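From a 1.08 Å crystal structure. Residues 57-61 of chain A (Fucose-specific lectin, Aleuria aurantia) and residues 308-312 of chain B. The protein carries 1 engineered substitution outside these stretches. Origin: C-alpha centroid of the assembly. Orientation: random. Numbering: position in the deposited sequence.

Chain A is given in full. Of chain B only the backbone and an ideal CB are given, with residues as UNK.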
# COMPACT_ATOMS: atom_id res chain seq x y z
N ALA A 57 6.81 13.52 -8.97
CA ALA A 57 6.53 14.33 -7.80
C ALA A 57 7.10 13.61 -6.58
O ALA A 57 7.49 12.45 -6.67
CB ALA A 57 5.04 14.55 -7.68
N LYS A 58 7.10 14.28 -5.42
CA LYS A 58 7.49 13.59 -4.21
C LYS A 58 6.58 12.37 -4.02
O LYS A 58 5.42 12.38 -4.44
CB LYS A 58 7.43 14.49 -2.98
CG LYS A 58 6.05 14.79 -2.42
CD LYS A 58 6.12 15.50 -1.09
CE LYS A 58 4.76 15.71 -0.44
NZ LYS A 58 4.92 16.29 0.91
N LEU A 59 7.10 11.33 -3.39
CA LEU A 59 6.26 10.18 -3.09
C LEU A 59 5.09 10.65 -2.22
O LEU A 59 5.28 11.43 -1.29
CB LEU A 59 7.07 9.07 -2.40
CG LEU A 59 7.78 8.09 -3.33
CD1 LEU A 59 6.79 7.23 -4.11
CD2 LEU A 59 8.74 8.77 -4.29
N PHE A 60 3.89 10.17 -2.54
CA PHE A 60 2.63 10.50 -1.84
C PHE A 60 2.25 11.97 -2.07
O PHE A 60 1.46 12.53 -1.31
CB PHE A 60 2.70 10.14 -0.35
CG PHE A 60 3.18 8.73 -0.11
CD1 PHE A 60 2.32 7.66 -0.24
CD2 PHE A 60 4.51 8.47 0.20
CE1 PHE A 60 2.77 6.36 -0.07
CE2 PHE A 60 4.96 7.17 0.38
CZ PHE A 60 4.09 6.12 0.24
N SER A 61 2.73 12.57 -3.16
CA SER A 61 2.36 13.92 -3.53
C SER A 61 0.85 14.02 -3.68
O SER A 61 0.21 13.16 -4.28
CB SER A 61 2.99 14.31 -4.84
OG SER A 61 2.55 15.59 -5.28
N UNK B 308 11.48 7.42 5.75
CA UNK B 308 10.60 8.54 5.48
C UNK B 308 10.94 9.09 4.11
O UNK B 308 12.08 9.46 3.87
CB UNK B 308 10.72 9.62 6.56
N UNK B 309 9.98 9.16 3.16
CA UNK B 309 10.28 9.69 1.84
C UNK B 309 10.64 11.18 1.89
O UNK B 309 10.18 11.91 2.77
CB UNK B 309 9.09 9.47 0.91
N UNK B 310 11.44 11.61 0.92
CA UNK B 310 11.77 13.01 0.75
C UNK B 310 10.48 13.83 0.63
O UNK B 310 9.52 13.41 -0.02
CB UNK B 310 12.66 13.21 -0.48
N UNK B 311 10.48 15.00 1.26
CA UNK B 311 9.34 15.91 1.25
C UNK B 311 8.40 15.68 2.42
O UNK B 311 7.34 16.30 2.49
CB UNK B 311 8.57 15.77 -0.06
N UNK B 312 8.79 14.80 3.35
CA UNK B 312 8.02 14.51 4.54
C UNK B 312 8.95 14.53 5.76
O UNK B 312 10.13 14.25 5.61
CB UNK B 312 7.31 13.16 4.41

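Position 308 has nothing of this stretch of chain A within 5.5 Å of its ideal CB, and its backbone is extended, with phi/psi of -135/123. The contact therefore sets no requirement, and polar, beta-branched or small residues would all serve. The residue is T308(B), which makes no contact with this stretch of chain A.

At position 309 CA-to-CB points toward chain A, and the ideal CB lies 3.9 Å from CB of L59(A) and 4.7 Å from CD2 of F60(A). Chain A offers hydrocarbon here, so a compact apolar side chain such as valine, alanine or proline would fit. A phi of -66° is one that proline can adopt, and the position opens a type II turn. The residue is P309(B). Its CB meets CB of L59(A) at 4.0 Å, and its CG lies 3.9 Å from CD2 of F60(A), at the edge of the phenyl ring.

Position 310 points sideways, and its ideal CB finds nothing of this stretch of chain A within 5.5 Å. Phi/psi of -56/140 suit the second residue of the type II turn, and many side chains would do, small or polar. It is A310(B), whose methyl group adds little; the backbone does more. Its O accepts a hydrogen bond from a water at 2.7 Å, and that water accepts one from N of L59(A) at 2.9 Å, bridging the chains.

Position 311 is far more restrictive. Phi/psi of 92/6 belong to the third residue of a type II turn, where a CB would be jammed against the preceding carbonyl O. An ideal CB would also clash with CD of K58(A), only 2.7 Å away. Both arguments call for glycine, and G311(B) it is. Without a side chain, the backbone lets the lysine pass close by, and NZ of K58(A) donates a hydrogen bond to O of G311(B) at 2.9 Å.

Position 312 points toward chain A, its ideal CB 5.3 Å from NZ of K58(A). Within reach are that ammonium group, the carbonyl O of L59(A) and the flank of F60(A). An acidic side chain could answer the charge; an aromatic one could offer it a pi face, and one with an N-H could also serve the carbonyl. W312(B) combines the latter two. NZ of K58(A) sits over one face, 3.7 Å from the centroid of the five-membered ring of W312(B), in a cation-pi interaction. At the ring edge, near its plane, NE1 of W312(B) donates a hydrogen bond to O of L59(A) at 2.9 Å. CZ2 of W312(B) also packs 3.8 Å from CB of F60(A).

Chain B, residues 308-312: TPAGW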
# COMPACT_ATOMS: atom_id res chain seq x y z
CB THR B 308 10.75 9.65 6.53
OG1 THR B 308 10.50 9.11 7.82
CG2 THR B 308 9.80 10.80 6.30
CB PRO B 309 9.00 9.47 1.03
CG PRO B 309 7.90 9.27 2.06
CD PRO B 309 8.57 8.76 3.31
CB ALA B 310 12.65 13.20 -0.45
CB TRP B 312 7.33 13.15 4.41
CG TRP B 312 6.35 13.06 3.28
CD1 TRP B 312 6.60 12.73 1.98
CD2 TRP B 312 4.94 13.32 3.37
NE1 TRP B 312 5.43 12.75 1.26
CE2 TRP B 312 4.40 13.10 2.09
CE3 TRP B 312 4.08 13.69 4.42
CZ2 TRP B 312 3.03 13.22 1.84
CZ3 TRP B 312 2.74 13.81 4.17
CH2 TRP B 312 2.22 13.56 2.90
O HOH W 1 9.64 11.71 -2.15
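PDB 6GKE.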